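Local coordinates for cell division cycle protein 123 (Schizosaccharomyces pombe, PDB 4ZGP) that acts as an ATP-dependent, ATP-grasp-type chaperone that binds the gamma subunit of translation factor eIF2 and lets it assemble with the alpha and beta subunits, at residues F186-V198 against F206-K218. Sequence-based numbering, arbitrary orientation.
With ADP (adenosine-5'-diphosphate), chain C.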
ATOM      1  N   PHE A 186      -6.671  -9.033  -8.782  1.00 30.37           N
ATOM      2  CA  PHE A 186      -7.303  -8.766 -10.052  1.00 32.72           C
ATOM      3  C   PHE A 186      -6.229  -8.276 -11.013  1.00 38.47           C
ATOM      4  O   PHE A 186      -5.254  -7.644 -10.606  1.00 32.44           O
ATOM      5  CB  PHE A 186      -8.434  -7.752  -9.904  1.00 41.63           C
ATOM      6  CG  PHE A 186      -8.016  -6.487  -9.243  1.00 37.58           C
ATOM      7  CD1 PHE A 186      -7.935  -6.401  -7.853  1.00 36.92           C
ATOM      8  CD2 PHE A 186      -7.675  -5.378 -10.008  1.00 41.42           C
ATOM      9  CE1 PHE A 186      -7.533  -5.219  -7.237  1.00 34.56           C
ATOM     10  CE2 PHE A 186      -7.277  -4.196  -9.393  1.00 39.51           C
ATOM     11  CZ  PHE A 186      -7.205  -4.124  -8.008  1.00 39.96           C
ATOM     12  N   PRO A 187      -6.373  -8.608 -12.290  1.00 35.23           N
ATOM     13  CA  PRO A 187      -5.380  -8.070 -13.214  1.00 35.67           C
ATOM     14  C   PRO A 187      -5.557  -6.555 -13.301  1.00 33.48           C
ATOM     15  O   PRO A 187      -6.675  -6.093 -13.499  1.00 42.79           O
ATOM     16  CB  PRO A 187      -5.717  -8.772 -14.530  1.00 43.20           C
ATOM     17  CG  PRO A 187      -7.202  -9.046 -14.430  1.00 46.22           C
ATOM     18  CD  PRO A 187      -7.457  -9.336 -12.972  1.00 40.96           C
ATOM     19  N   MET A 188      -4.500  -5.781 -13.112  1.00 39.51           N
ATOM     20  CA  MET A 188      -4.659  -4.333 -13.225  1.00 34.63           C
ATOM     21  C   MET A 188      -3.657  -3.746 -14.211  1.00 34.66           C
ATOM     22  O   MET A 188      -2.515  -4.189 -14.286  1.00 41.19           O
ATOM     23  CB  MET A 188      -4.553  -3.648 -11.854  1.00 42.33           C
ATOM     24  CG  MET A 188      -3.296  -3.915 -11.059  1.00 44.56           C
ATOM     25  SD  MET A 188      -2.954  -2.564  -9.890  1.00 62.14           S
ATOM     26  CE  MET A 188      -4.489  -2.385  -9.007  1.00 39.42           C
ATOM     27  N   HIS A 189      -4.108  -2.770 -14.989  1.00 30.81           N
ATOM     28  CA  HIS A 189      -3.241  -2.087 -15.943  1.00 31.54           C
ATOM     29  C   HIS A 189      -2.257  -1.215 -15.168  1.00 31.86           C
ATOM     30  O   HIS A 189      -2.659  -0.240 -14.552  1.00 31.09           O
ATOM     31  CB  HIS A 189      -4.059  -1.241 -16.917  1.00 33.38           C
ATOM     32  CG  HIS A 189      -3.307  -0.830 -18.149  1.00 37.08           C
ATOM     33  ND1 HIS A 189      -2.047  -1.308 -18.452  1.00 47.32           N
ATOM     34  CD2 HIS A 189      -3.649  -0.007 -19.168  1.00 39.83           C
ATOM     35  CE1 HIS A 189      -1.644  -0.792 -19.602  1.00 37.43           C
ATOM     36  NE2 HIS A 189      -2.595   0.001 -20.056  1.00 38.92           N
ATOM     37  N   ALA A 190      -0.978  -1.571 -15.196  1.00 32.38           N
ATOM     38  CA  ALA A 190       0.015  -0.890 -14.368  1.00 33.99           C
ATOM     39  C   ALA A 190       0.063   0.608 -14.647  1.00 32.39           C
ATOM     40  O   ALA A 190       0.362   1.405 -13.744  1.00 31.59           O
ATOM     41  CB  ALA A 190       1.396  -1.508 -14.580  1.00 39.99           C
ATOM     42  N   SER A 191      -0.235   0.987 -15.891  1.00 28.84           N
ATOM     43  CA  SER A 191      -0.065   2.368 -16.332  1.00 30.67           C
ATOM     44  C   SER A 191      -1.265   3.252 -16.021  1.00 29.22           C
ATOM     45  O   SER A 191      -1.230   4.443 -16.303  1.00 27.21           O
ATOM     46  CB  SER A 191       0.222   2.426 -17.839  1.00 34.12           C
ATOM     47  OG  SER A 191       1.443   1.780 -18.169  1.00 35.98           O
ATOM     48  N   THR A 192      -2.340   2.694 -15.476  1.00 24.20           N
ATOM     49  CA  THR A 192      -3.434   3.571 -15.049  1.00 24.38           C
ATOM     50  C   THR A 192      -3.551   3.563 -13.520  1.00 24.02           C
ATOM     51  O   THR A 192      -4.638   3.786 -12.960  1.00 23.95           O
ATOM     52  CB  THR A 192      -4.778   3.207 -15.702  1.00 27.71           C
ATOM     53  OG1 THR A 192      -5.175   1.907 -15.288  1.00 27.09           O
ATOM     54  CG2 THR A 192      -4.657   3.229 -17.242  1.00 28.41           C
ATOM     55  N   GLU A 193      -2.413   3.330 -12.875  1.00 26.14           N
ATOM     56  CA  GLU A 193      -2.327   3.521 -11.435  0.54 25.81           C
ATOM     57  C   GLU A 193      -1.551   4.803 -11.150  1.00 25.28           C
ATOM     58  O   GLU A 193      -0.603   5.147 -11.864  1.00 25.16           O
ATOM     59  CB  GLU A 193      -1.672   2.324 -10.743  0.54 29.08           C
ATOM     60  CG  GLU A 193      -2.293   2.042  -9.384  0.54 30.40           C
ATOM     61  CD  GLU A 193      -1.358   1.367  -8.415  0.54 32.85           C
ATOM     62  OE1 GLU A 193      -0.488   0.587  -8.864  0.54 31.43           O
ATOM     63  OE2 GLU A 193      -1.503   1.627  -7.204  0.54 27.58           O
ATOM     64  N   PHE A 194      -1.974   5.519 -10.114  1.00 22.24           N
ATOM     65  CA  PHE A 194      -1.351   6.811  -9.807  1.00 21.88           C
ATOM     66  C   PHE A 194      -1.025   6.917  -8.328  1.00 23.92           C
ATOM     67  O   PHE A 194      -1.676   6.294  -7.494  1.00 20.60           O
ATOM     68  CB  PHE A 194      -2.271   7.982 -10.202  1.00 21.72           C
ATOM     69  CG  PHE A 194      -2.631   7.999 -11.655  1.00 23.33           C
ATOM     70  CD1 PHE A 194      -1.810   8.640 -12.574  1.00 23.84           C
ATOM     71  CD2 PHE A 194      -3.767   7.330 -12.108  1.00 22.21           C
ATOM     72  CE1 PHE A 194      -2.124   8.641 -13.945  1.00 27.71           C
ATOM     73  CE2 PHE A 194      -4.100   7.340 -13.486  1.00 24.79           C
ATOM     74  CZ  PHE A 194      -3.281   7.997 -14.390  1.00 28.20           C
ATOM     75  N   ARG A 195      -0.042   7.751  -8.013  1.00 21.27           N
ATOM     76  CA  ARG A 195       0.265   8.069  -6.631  1.00 16.68           C
ATOM     77  C   ARG A 195      -0.048   9.544  -6.412  1.00 22.78           C
ATOM     78  O   ARG A 195       0.366  10.378  -7.205  1.00 21.11           O
ATOM     79  CB  ARG A 195       1.722   7.763  -6.318  1.00 19.06           C
ATOM     80  CG  ARG A 195       2.131   8.193  -4.912  1.00 22.07           C
ATOM     81  CD  ARG A 195       3.298   7.373  -4.385  1.00 22.36           C
ATOM     82  NE  ARG A 195       2.919   5.992  -4.094  1.00 22.89           N
ATOM     83  CZ  ARG A 195       3.740   5.091  -3.567  1.00 29.51           C
ATOM     84  NH1 ARG A 195       4.997   5.423  -3.303  1.00 26.32           N
ATOM     85  NH2 ARG A 195       3.303   3.850  -3.303  1.00 27.22           N
ATOM     86  N   CYS A 196      -0.774   9.847  -5.334  1.00 20.97           N
ATOM     87  CA  CYS A 196      -1.463  11.128  -5.182  1.00 19.16           C
ATOM     88  C   CYS A 196      -1.113  11.727  -3.835  1.00 23.27           C
ATOM     89  O   CYS A 196      -1.260  11.099  -2.782  1.00 20.49           O
ATOM     90  CB  CYS A 196      -2.978  10.957  -5.311  1.00 21.86           C
ATOM     91  SG  CYS A 196      -3.491   9.984  -6.771  1.00 25.15           S
ATOM     92  N   PHE A 197      -0.658  12.967  -3.876  1.00 20.20           N
ATOM     93  CA  PHE A 197      -0.042  13.580  -2.726  1.00 21.81           C
ATOM     94  C   PHE A 197      -0.956  14.666  -2.189  1.00 20.90           C
ATOM     95  O   PHE A 197      -1.450  15.512  -2.936  1.00 22.22           O
ATOM     96  CB  PHE A 197       1.331  14.146  -3.115  1.00 22.61           C
ATOM     97  CG  PHE A 197       2.284  13.106  -3.619  1.00 22.58           C
ATOM     98  CD1 PHE A 197       2.310  12.757  -4.962  1.00 19.72           C
ATOM     99  CD2 PHE A 197       3.170  12.492  -2.759  1.00 22.61           C
ATOM    100  CE1 PHE A 197       3.207  11.797  -5.422  1.00 17.23           C
ATOM    101  CE2 PHE A 197       4.062  11.533  -3.217  1.00 21.43           C
ATOM    102  CZ  PHE A 197       4.085  11.187  -4.543  1.00 19.50           C
ATOM    103  N   VAL A 198      -1.196  14.608  -0.887  1.00 23.49           N
ATOM    104  CA  VAL A 198      -2.181  15.436  -0.242  1.00 22.34           C
ATOM    105  C   VAL A 198      -1.525  16.219   0.884  1.00 22.20           C
ATOM    106  O   VAL A 198      -0.859  15.644   1.728  1.00 20.75           O
ATOM    107  CB  VAL A 198      -3.338  14.590   0.352  1.00 22.41           C
ATOM    108  CG1 VAL A 198      -4.316  15.487   1.077  1.00 22.81           C
ATOM    109  CG2 VAL A 198      -4.041  13.789  -0.740  1.00 20.47           C
ATOM    110  N   PHE A 206       0.042  14.611  -8.368  1.00 21.67           N
ATOM    111  CA  PHE A 206      -0.031  13.159  -8.557  1.00 20.54           C
ATOM    112  C   PHE A 206       0.753  12.758  -9.785  1.00 26.09           C
ATOM    113  O   PHE A 206       0.997  13.575 -10.684  1.00 25.55           O
ATOM    114  CB  PHE A 206      -1.489  12.650  -8.643  1.00 18.85           C
ATOM    115  CG  PHE A 206      -2.235  12.995  -9.914  1.00 22.43           C
ATOM    116  CD1 PHE A 206      -2.192  12.158 -11.033  1.00 23.88           C
ATOM    117  CD2 PHE A 206      -3.057  14.106  -9.962  1.00 25.15           C
ATOM    118  CE1 PHE A 206      -2.905  12.450 -12.178  1.00 25.52           C
ATOM    119  CE2 PHE A 206      -3.796  14.406 -11.120  1.00 28.65           C
ATOM    120  CZ  PHE A 206      -3.721  13.576 -12.224  1.00 24.51           C
ATOM    121  N   CYS A 207       1.180  11.499  -9.801  1.00 20.67           N
ATOM    122  CA  CYS A 207       1.969  11.006 -10.906  1.00 22.95           C
ATOM    123  C   CYS A 207       1.596   9.593 -11.223  1.00 23.43           C
ATOM    124  O   CYS A 207       1.036   8.882 -10.401  1.00 22.27           O
ATOM    125  CB  CYS A 207       3.479  11.097 -10.603  1.00 19.20           C
ATOM    126  SG  CYS A 207       4.111  10.166  -9.194  1.00 24.31           S
ATOM    127  N   GLN A 208       1.878   9.221 -12.458  1.00 23.52           N
ATOM    128  CA  GLN A 208       1.849   7.836 -12.877  1.00 22.73           C
ATOM    129  C   GLN A 208       2.674   6.965 -11.936  1.00 28.93           C
ATOM    130  O   GLN A 208       3.779   7.343 -11.507  1.00 26.51           O
ATOM    131  CB  GLN A 208       2.362   7.697 -14.312  1.00 20.00           C
ATOM    132  CG  GLN A 208       2.233   6.297 -14.887  1.00 20.00           C
ATOM    133  CD  GLN A 208       2.591   6.233 -16.357  1.00 20.00           C
ATOM    134  OE1 GLN A 208       2.854   7.261 -16.982  1.00 20.00           O
ATOM    135  NE2 GLN A 208       2.605   5.026 -16.913  1.00 20.00           N
ATOM    136  N   ARG A 209       2.152   5.779 -11.626  1.00 23.24           N
ATOM    137  CA  ARG A 209       2.783   4.937 -10.621  0.51 29.80           C
ATOM    138  C   ARG A 209       3.873   4.034 -11.179  1.00 32.88           C
ATOM    139  O   ARG A 209       4.859   3.758 -10.498  1.00 32.84           O
ATOM    140  CB  ARG A 209       1.726   4.099  -9.908  0.51 30.65           C
ATOM    141  CG  ARG A 209       1.404   4.617  -8.535  0.51 26.24           C
ATOM    142  CD  ARG A 209       2.026   3.757  -7.454  0.51 30.60           C
ATOM    143  NE  ARG A 209       1.038   2.861  -6.876  0.51 35.02           N
ATOM    144  CZ  ARG A 209       1.319   1.873  -6.035  0.51 31.00           C
ATOM    145  NH1 ARG A 209       0.340   1.126  -5.560  0.51 26.51           N
ATOM    146  NH2 ARG A 209       2.571   1.641  -5.670  0.51 31.33           N
ATOM    147  N   ASP A 210       3.720   3.589 -12.421  1.00 28.50           N
ATOM    148  CA  ASP A 210       4.725   2.695 -13.008  1.00 35.62           C
ATOM    149  C   ASP A 210       5.736   3.494 -13.808  1.00 35.35           C
ATOM    150  O   ASP A 210       5.698   4.722 -13.793  1.00 35.87           O
ATOM    151  CB  ASP A 210       4.064   1.644 -13.899  1.00 35.67           C
ATOM    152  CG  ASP A 210       3.464   2.246 -15.136  1.00 33.90           C
ATOM    153  OD1 ASP A 210       2.894   3.353 -15.023  1.00 38.14           O
ATOM    154  OD2 ASP A 210       3.560   1.624 -16.217  1.00 42.86           O
ATOM    155  N   ASP A 211       6.632   2.830 -14.533  1.00 33.16           N
ATOM    156  CA  ASP A 211       7.655   3.601 -15.241  1.00 32.14           C
ATOM    157  C   ASP A 211       7.631   3.446 -16.758  1.00 39.06           C
ATOM    158  O   ASP A 211       8.622   3.709 -17.432  1.00 39.10           O
ATOM    159  CB  ASP A 211       9.056   3.260 -14.710  1.00 46.28           C
ATOM    160  CG  ASP A 211       9.263   1.778 -14.506  1.00 53.39           C
ATOM    161  OD1 ASP A 211       8.693   0.982 -15.285  1.00 51.78           O
ATOM    162  OD2 ASP A 211      10.002   1.408 -13.564  1.00 62.88           O
ATOM    163  N   ASN A 212       6.486   3.062 -17.309  1.00 37.90           N
ATOM    164  CA  ASN A 212       6.383   2.960 -18.755  1.00 40.58           C
ATOM    165  C   ASN A 212       5.495   4.038 -19.330  1.00 39.50           C
ATOM    166  O   ASN A 212       4.412   4.308 -18.817  1.00 36.79           O
ATOM    167  CB  ASN A 212       5.878   1.579 -19.161  1.00 42.72           C
ATOM    168  CG  ASN A 212       6.885   0.491 -18.857  1.00 46.56           C
ATOM    169  OD1 ASN A 212       7.979   0.474 -19.422  1.00 47.99           O
ATOM    170  ND2 ASN A 212       6.527  -0.422 -17.952  1.00 51.17           N
ATOM    171  N   TYR A 213       5.987   4.665 -20.387  1.00 36.07           N
ATOM    172  CA  TYR A 213       5.235   5.656 -21.126  1.00 39.59           C
ATOM    173  C   TYR A 213       3.921   5.050 -21.609  1.00 42.89           C
ATOM    174  O   TYR A 213       3.870   3.882 -21.971  1.00 37.61           O
ATOM    175  CB  TYR A 213       6.068   6.168 -22.294  1.00 38.18           C
ATOM    176  CG  TYR A 213       5.300   6.985 -23.292  1.00 40.13           C
ATOM    177  CD1 TYR A 213       4.968   8.308 -23.028  1.00 39.05           C
ATOM    178  CD2 TYR A 213       4.915   6.434 -24.512  1.00 44.45           C
ATOM    179  CE1 TYR A 213       4.260   9.061 -23.950  1.00 41.11           C
ATOM    180  CE2 TYR A 213       4.210   7.173 -25.433  1.00 42.23           C
ATOM    181  CZ  TYR A 213       3.891   8.482 -25.154  1.00 45.72           C
ATOM    182  OH  TYR A 213       3.193   9.213 -26.081  1.00 41.83           O
ATOM    183  N   TYR A 214       2.855   5.841 -21.573  1.00 36.21           N
ATOM    184  CA  TYR A 214       1.533   5.367 -21.985  1.00 37.21           C
ATOM    185  C   TYR A 214       0.801   6.569 -22.560  1.00 38.91           C
ATOM    186  O   TYR A 214       0.310   7.419 -21.828  1.00 37.65           O
ATOM    187  CB  TYR A 214       0.784   4.734 -20.799  1.00 35.89           C
ATOM    188  CG  TYR A 214      -0.541   4.069 -21.145  1.00 38.80           C
ATOM    189  CD1 TYR A 214      -0.718   3.396 -22.354  1.00 44.06           C
ATOM    190  CD2 TYR A 214      -1.611   4.107 -20.254  1.00 36.25           C
ATOM    191  CE1 TYR A 214      -1.932   2.786 -22.666  1.00 42.69           C
ATOM    192  CE2 TYR A 214      -2.825   3.507 -20.551  1.00 38.82           C
ATOM    193  CZ  TYR A 214      -2.981   2.846 -21.760  1.00 42.91           C
ATOM    194  OH  TYR A 214      -4.188   2.241 -22.053  1.00 39.36           O
ATOM    195  N   GLU A 215       0.776   6.668 -23.885  1.00 44.94           N
ATOM    196  CA  GLU A 215       0.285   7.876 -24.555  1.00 48.33           C
ATOM    197  C   GLU A 215      -1.175   8.204 -24.219  1.00 37.03           C
ATOM    198  O   GLU A 215      -1.551   9.369 -24.208  1.00 39.21           O
ATOM    199  CB  GLU A 215       0.441   7.753 -26.074  1.00 54.76           C
ATOM    200  CG  GLU A 215      -0.474   6.721 -26.725  1.00 57.02           C
ATOM    201  CD  GLU A 215      -0.158   5.302 -26.287  1.00 59.90           C
ATOM    202  OE1 GLU A 215       1.010   5.042 -25.897  1.00 59.09           O
ATOM    203  OE2 GLU A 215      -1.075   4.454 -26.318  1.00 64.10           O
ATOM    204  N   PHE A 216      -1.967   7.180 -23.916  1.00 39.78           N
ATOM    205  CA  PHE A 216      -3.385   7.352 -23.567  1.00 38.52           C
ATOM    206  C   PHE A 216      -3.602   8.334 -22.409  1.00 35.57           C
ATOM    207  O   PHE A 216      -4.641   8.984 -22.315  1.00 38.78           O
ATOM    208  CB  PHE A 216      -4.003   5.992 -23.218  1.00 38.70           C
ATOM    209  CG  PHE A 216      -5.483   6.046 -22.905  1.00 40.73           C
ATOM    210  CD1 PHE A 216      -6.426   6.130 -23.933  1.00 44.75           C
ATOM    211  CD2 PHE A 216      -5.935   5.990 -21.589  1.00 38.14           C
ATOM    212  CE1 PHE A 216      -7.803   6.172 -23.655  1.00 39.75           C
ATOM    213  CE2 PHE A 216      -7.314   6.038 -21.295  1.00 39.04           C
ATOM    214  CZ  PHE A 216      -8.247   6.131 -22.330  1.00 41.11           C
ATOM    215  N   LEU A 217      -2.619   8.432 -21.521  1.00 35.40           N
ATOM    216  CA  LEU A 217      -2.755   9.272 -20.338  1.00 32.45           C
ATOM    217  C   LEU A 217      -2.801  10.757 -20.690  1.00 35.13           C
ATOM    218  O   LEU A 217      -3.563  11.517 -20.102  1.00 33.43           O
ATOM    219  CB  LEU A 217      -1.604   8.997 -19.367  1.00 31.91           C
ATOM    220  CG  LEU A 217      -1.434   7.540 -18.938  1.00 29.91           C
ATOM    221  CD1 LEU A 217      -0.284   7.394 -17.962  1.00 29.32           C
ATOM    222  CD2 LEU A 217      -2.748   6.978 -18.331  1.00 28.60           C
ATOM    223  N   LYS A 218      -1.984  11.163 -21.658  1.00 39.00           N
ATOM    224  CA  LYS A 218      -1.830  12.577 -21.983  1.00 40.43           C
ATOM    225  C   LYS A 218      -3.149  13.179 -22.454  1.00 30.67           C
ATOM    226  O   LYS A 218      -3.554  14.258 -22.022  1.00 36.93           O
ATOM    227  CB  LYS A 218      -0.745  12.758 -23.054  1.00 46.30           C
ATOM    228  CG  LYS A 218      -0.285  14.203 -23.263  1.00 58.71           C
ATOM    229  CD  LYS A 218       0.838  14.595 -22.299  1.00 64.16           C
ATOM    230  CE  LYS A 218       1.382  15.998 -22.591  1.00 64.73           C
ATOM    231  NZ  LYS A 218       1.952  16.160 -23.960  1.00 67.21           N
TER
HETATM  232  PB  ADP C 301       2.493  -0.153  -2.025  0.69 45.51           P
HETATM  233  O1B ADP C 301       1.603   1.035  -1.694  0.69 40.65           O
HETATM  234  O2B ADP C 301       3.264  -0.695  -0.834  0.69 37.78           O
HETATM  235  O3B ADP C 301       3.259   0.082  -3.310  0.69 37.41           O
HETATM  236  PA  ADP C 301       0.131  -1.394  -3.155  0.69 35.58           P
HETATM  237  O1A ADP C 301      -0.183   0.035  -3.524  0.69 42.32           O
HETATM  238  O2A ADP C 301      -0.848  -2.278  -2.400  0.69 36.30           O
HETATM  239  O3A ADP C 301       1.515  -1.419  -2.321  0.69 44.21           O
HETATM  240  O5' ADP C 301       0.496  -2.146  -4.526  0.69 44.51           O
HETATM  241  C5' ADP C 301       1.839  -2.438  -4.913  0.69 38.19           C
HETATM  242  C4' ADP C 301       1.734  -2.898  -6.357  0.69 41.03           C
HETATM  243  O4' ADP C 301       1.198  -4.222  -6.391  0.69 37.77           O
HETATM  244  C3' ADP C 301       0.761  -2.020  -7.127  0.69 38.87           C
HETATM  245  O3' ADP C 301       1.456  -1.051  -7.918  0.69 41.30           O
HETATM  246  C2' ADP C 301      -0.037  -2.973  -7.991  0.69 41.25           C
HETATM  247  O2' ADP C 301       0.456  -2.986  -9.334  0.69 45.64           O
HETATM  248  C1' ADP C 301       0.169  -4.343  -7.379  0.69 36.94           C
HETATM  249  N9  ADP C 301      -1.099  -4.728  -6.711  0.69 36.80           N
HETATM  250  C8  ADP C 301      -1.523  -4.259  -5.517  0.69 36.24           C
HETATM  251  N7  ADP C 301      -2.725  -4.804  -5.183  0.69 39.00           N
HETATM  252  C5  ADP C 301      -3.085  -5.643  -6.182  0.69 34.50           C
HETATM  253  C6  ADP C 301      -4.232  -6.540  -6.454  0.69 34.40           C
HETATM  254  N6  ADP C 301      -5.245  -6.627  -5.552  0.69 32.35           N
HETATM  255  N1  ADP C 301      -4.228  -7.251  -7.613  0.69 28.14           N
HETATM  256  C2  ADP C 301      -3.201  -7.151  -8.485  0.69 35.16           C
HETATM  257  N3  ADP C 301      -2.125  -6.356  -8.302  0.69 37.18           N
HETATM  258  C4  ADP C 301      -2.010  -5.590  -7.185  0.69 39.63           C
HETATM  259  O   HOH W   1       2.309   1.232 -20.651  1.00 51.03           O
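H189 presents its imidazole edge to one face of the Y214 ring in an offset edge-to-face pair, planes 71° apart, NE2 of H189 lying 3.3 Å from CZ of Y214; the methyl CG2 of T192 meets that phenol ring at its edge. F194 and F206 repeat the geometry with planes at 90°: the edge of F206 faces the ring of F194, whose CZ also touches CD2 of L217. The R209 guanidinium has ADP O3' over one face and the alpha-phosphate at its edge. E193 OE2 forms a salt bridge with R209 NH1, its very short 2.5 Å doubtful because both side chains have second conformers, and accepts a weak bond from NE, the carboxylate turned 70° from the guanidinium plane. R209 reaches there by bending at chi2 and chi3, and its NH2 donates to ADP O3B (2.9 Å). The R195 guanidinium is paired with D246, which also bridges to R209. Beyond the strand ends, S191 of the 3-10 turn donates from OG to D210 OD2 (2.9 Å, syn side), while D210 OD1 accepts from Q208 NE2. An alanine in place of D210 would probably leave the S191 hydroxyl without this acceptor and the Q208 amide less firmly oriented. Reciprocal bonds, R195 N to C207 O and C207 N to R195 O (both 2.9 Å), define an antiparallel hairpin carrying nucleotide-binding residues of an ATP-grasp fold.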